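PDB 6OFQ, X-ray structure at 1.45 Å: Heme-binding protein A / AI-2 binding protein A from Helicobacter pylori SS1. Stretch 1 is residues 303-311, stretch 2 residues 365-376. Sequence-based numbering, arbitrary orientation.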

# COMPACT_ATOMS: atom_id res chain seq x y z
N LYS A 303 -21.13 -11.37 -14.65
CA LYS A 303 -21.39 -12.63 -15.32
C LYS A 303 -20.18 -13.55 -15.31
O LYS A 303 -19.07 -13.07 -15.42
N TYR A 304 -20.38 -14.84 -15.11
CA TYR A 304 -19.37 -15.88 -15.09
C TYR A 304 -18.69 -15.92 -13.71
O TYR A 304 -18.69 -16.95 -13.00
N PHE A 305 -18.14 -14.79 -13.32
CA PHE A 305 -17.35 -14.73 -12.08
C PHE A 305 -18.20 -14.70 -10.80
O PHE A 305 -17.67 -14.89 -9.72
N ASN A 306 -19.50 -14.45 -10.94
CA ASN A 306 -20.49 -14.66 -9.89
C ASN A 306 -20.87 -16.08 -9.66
O ASN A 306 -21.62 -16.36 -8.73
N ASN A 307 -20.24 -17.05 -10.32
CA ASN A 307 -20.49 -18.48 -10.15
C ASN A 307 -19.24 -19.08 -9.52
O ASN A 307 -18.19 -19.18 -10.19
N PRO A 308 -19.29 -19.56 -8.27
CA PRO A 308 -18.16 -20.17 -7.61
C PRO A 308 -17.52 -21.26 -8.45
O PRO A 308 -16.33 -21.48 -8.36
N LEU A 309 -18.31 -22.03 -9.21
CA LEU A 309 -17.71 -23.16 -9.93
C LEU A 309 -16.83 -22.64 -11.05
O LEU A 309 -15.82 -23.27 -11.37
N VAL A 310 -17.21 -21.51 -11.65
CA VAL A 310 -16.34 -20.88 -12.64
C VAL A 310 -15.03 -20.43 -12.02
O VAL A 310 -13.90 -20.62 -12.56
N ARG A 311 -15.18 -19.81 -10.86
CA ARG A 311 -14.00 -19.37 -10.13
C ARG A 311 -13.04 -20.49 -9.83
O ARG A 311 -11.80 -20.36 -9.94
N LYS A 365 -18.01 -27.41 -17.17
CA LYS A 365 -19.17 -28.17 -17.65
C LYS A 365 -20.27 -28.10 -16.60
O LYS A 365 -21.43 -27.86 -16.94
N GLN A 366 -19.90 -28.34 -15.35
CA GLN A 366 -20.92 -28.32 -14.27
C GLN A 366 -21.62 -26.99 -14.10
O GLN A 366 -22.83 -26.89 -13.81
N ALA A 367 -20.88 -25.91 -14.34
CA ALA A 367 -21.47 -24.59 -14.25
C ALA A 367 -22.33 -24.16 -15.41
O ALA A 367 -22.92 -23.09 -15.35
N GLY A 368 -22.27 -24.97 -16.47
CA GLY A 368 -23.09 -24.67 -17.64
C GLY A 368 -22.33 -23.96 -18.77
O GLY A 368 -22.97 -23.38 -19.65
N TYR A 369 -20.99 -24.07 -18.80
CA TYR A 369 -20.15 -23.40 -19.82
C TYR A 369 -19.19 -24.40 -20.45
O TYR A 369 -17.97 -24.30 -20.36
N PRO A 370 -19.77 -25.42 -21.09
CA PRO A 370 -18.91 -26.46 -21.61
C PRO A 370 -18.09 -26.03 -22.82
O PRO A 370 -17.26 -26.83 -23.24
N ASN A 371 -18.43 -24.92 -23.48
CA ASN A 371 -17.53 -24.35 -24.52
C ASN A 371 -16.86 -23.06 -24.03
O ASN A 371 -16.50 -22.16 -24.81
N GLY A 372 -16.68 -22.92 -22.72
CA GLY A 372 -16.06 -21.71 -22.18
C GLY A 372 -16.84 -20.43 -22.40
O GLY A 372 -18.06 -20.43 -22.56
N PHE A 373 -16.11 -19.32 -22.51
CA PHE A 373 -16.67 -18.01 -22.64
C PHE A 373 -15.58 -17.00 -23.01
O PHE A 373 -14.41 -17.36 -22.88
N LYS A 374 -15.97 -15.78 -23.33
CA LYS A 374 -15.03 -14.71 -23.57
C LYS A 374 -14.99 -13.76 -22.36
O LYS A 374 -16.01 -13.46 -21.75
N THR A 375 -13.79 -13.26 -22.07
CA THR A 375 -13.59 -12.30 -20.98
C THR A 375 -12.38 -11.41 -21.24
O THR A 375 -11.76 -11.55 -22.32
N THR A 376 -12.05 -10.53 -20.30
CA THR A 376 -11.02 -9.55 -20.48
C THR A 376 -10.20 -9.56 -19.20
O THR A 376 -10.75 -9.83 -18.12

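The contact between these two stretches of heme-binding protein A illustrates a general principle: aromatic and aliphatic side chains can join distant segments without a single direct hydrogen bond between them, leaving water to serve the polar groups at the margin. Some 509 Å² of surface is buried, counting both sides, and Tyr304 gives the contact its centre. Its CA-to-CB bond points toward the second stretch, as do those of Asn307, Leu309 and Val310, met by Ala367, Tyr369, Phe373 and Thr375 pointing back. Chi1 in the m well lays the Tyr304 ring on that of Phe373, a p rotamer. The Tyr304 and Phe373 rings form an offset stack, planes 5° apart and centroids 4.0 Å apart. The offset lets each CB sit over the partner's ring: Tyr304 CB and Phe373 CB each lie 3.9 Å from the opposing centroid, a reciprocal pair of CH-pi contacts. Tyr304 also turns its edge to the face of Tyr369, another m rotamer, with planes at 74° and Tyr304 CE1 to Tyr369 CE1 at 3.5 Å.

Other side chains extend the contact beyond this trio. Val310, in the t rotamer, touches two aromatic rings, through CG1 to Phe373 CZ at 3.7 Å and CG2 to Tyr369 CD2 at 3.8 Å; its CG2 also meets Ala367 CB at 4.0 Å. Leu309, m at chi1 and t at chi2, reaches Gln366 CB with CD1 at 3.9 Å. Phe305 leaves its backbone sideways, yet its m rotamer brings CZ within 3.3 Å of Thr375 OG1, which lies at the ring edge and is hydrogen-bonded elsewhere in the structure.

Asn307 works on two fronts: OD1 caps the following helix by accepting from Leu309 N at 2.9 Å, while ND2 donates to water 2 at 2.9 Å. That water lies 3.1 Å from Tyr369 OH, completing one bridge. Water 1 forms another, 2.8 Å from Tyr304 OH and accepting from Lys374 N at 3.0 Å.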

# COMPACT_ATOMS: atom_id res chain seq x y z
CB LYS A 303 -21.91 -12.42 -16.76
CG LYS A 303 -22.25 -13.70 -17.52
CD LYS A 303 -22.85 -13.30 -18.88
CE LYS A 303 -23.47 -14.53 -19.53
NZ LYS A 303 -23.79 -14.24 -20.96
CB TYR A 304 -18.31 -15.82 -16.20
CG TYR A 304 -18.93 -15.63 -17.57
CD1 TYR A 304 -19.74 -16.62 -18.09
CD2 TYR A 304 -18.69 -14.49 -18.31
CE1 TYR A 304 -20.26 -16.48 -19.38
CE2 TYR A 304 -19.21 -14.32 -19.59
CZ TYR A 304 -20.02 -15.33 -20.08
OH TYR A 304 -20.56 -15.15 -21.37
CB PHE A 305 -16.43 -13.51 -12.14
CG PHE A 305 -15.54 -13.52 -13.34
CD1 PHE A 305 -14.48 -14.40 -13.40
CD2 PHE A 305 -15.81 -12.71 -14.43
CE1 PHE A 305 -13.72 -14.51 -14.55
CE2 PHE A 305 -15.06 -12.82 -15.57
CZ PHE A 305 -14.02 -13.71 -15.66
CB ASN A 306 -21.73 -13.82 -10.14
CG ASN A 306 -22.53 -14.28 -11.34
OD1 ASN A 306 -22.23 -15.25 -12.01
ND2 ASN A 306 -23.50 -13.43 -11.70
CB ASN A 307 -20.80 -19.10 -11.49
CG ASN A 307 -21.22 -20.55 -11.37
OD1 ASN A 307 -20.79 -21.27 -10.51
ND2 ASN A 307 -22.17 -20.95 -12.20
CB PRO A 308 -18.72 -20.74 -6.28
CG PRO A 308 -19.98 -20.01 -6.12
CD PRO A 308 -20.51 -19.56 -7.44
CB LEU A 309 -18.78 -24.04 -10.54
CG LEU A 309 -19.58 -24.88 -9.55
CD1 LEU A 309 -20.44 -25.89 -10.28
CD2 LEU A 309 -18.83 -25.52 -8.41
CB VAL A 310 -17.05 -19.74 -13.38
CG1 VAL A 310 -16.04 -18.98 -14.25
CG2 VAL A 310 -18.17 -20.24 -14.29
CB ARG A 311 -14.37 -18.50 -8.94
CG ARG A 311 -15.20 -17.29 -9.23
CD ARG A 311 -15.29 -16.33 -8.07
NE ARG A 311 -15.87 -16.89 -6.86
CZ ARG A 311 -17.10 -16.67 -6.44
NH1 ARG A 311 -18.03 -16.07 -7.16
NH2 ARG A 311 -17.43 -17.21 -5.28
CB LYS A 365 -18.85 -29.63 -17.93
CG LYS A 365 -17.98 -29.81 -19.15
CD LYS A 365 -17.93 -31.28 -19.54
CE LYS A 365 -17.06 -31.45 -20.79
NZ LYS A 365 -16.23 -32.67 -20.62
CB GLN A 366 -20.26 -28.74 -12.97
CG GLN A 366 -19.95 -30.24 -13.03
CD GLN A 366 -19.55 -30.80 -11.70
OE1 GLN A 366 -19.71 -30.13 -10.66
NE2 GLN A 366 -18.96 -31.99 -11.70
CB ALA A 367 -20.34 -23.56 -14.17
CB TYR A 369 -19.40 -22.17 -19.30
CG TYR A 369 -20.30 -21.17 -18.67
CD1 TYR A 369 -21.13 -20.40 -19.47
CD2 TYR A 369 -20.36 -21.00 -17.29
CE1 TYR A 369 -22.02 -19.51 -18.90
CE2 TYR A 369 -21.24 -20.13 -16.73
CZ TYR A 369 -22.05 -19.37 -17.52
OH TYR A 369 -22.91 -18.51 -16.93
CB PRO A 370 -19.89 -27.53 -22.07
CG PRO A 370 -21.09 -26.75 -22.45
CD PRO A 370 -21.19 -25.69 -21.39
CB ASN A 371 -18.28 -24.15 -25.83
CG ASN A 371 -19.07 -25.38 -26.26
OD1 ASN A 371 -20.29 -25.32 -26.37
ND2 ASN A 371 -18.39 -26.50 -26.45
CB PHE A 373 -17.53 -17.56 -21.44
CG PHE A 373 -16.79 -17.54 -20.12
CD1 PHE A 373 -16.08 -16.43 -19.73
CD2 PHE A 373 -16.82 -18.64 -19.29
CE1 PHE A 373 -15.40 -16.46 -18.51
CE2 PHE A 373 -16.14 -18.67 -18.06
CZ PHE A 373 -15.43 -17.56 -17.66
CB LYS A 374 -15.40 -13.93 -24.83
CG LYS A 374 -15.37 -14.85 -26.04
CD LYS A 374 -15.67 -14.20 -27.39
CE LYS A 374 -15.29 -15.27 -28.41
NZ LYS A 374 -15.72 -15.07 -29.83
CB THR A 375 -13.50 -13.07 -19.66
OG1 THR A 375 -13.57 -12.14 -18.57
CG2 THR A 375 -12.20 -13.84 -19.53
CB THR A 376 -11.63 -8.18 -20.71
OG1 THR A 376 -12.31 -8.20 -21.98
CG2 THR A 376 -10.62 -7.09 -20.79
O HOH W 1 -18.78 -14.89 -23.55
O HOH W 2 -23.37 -19.01 -13.95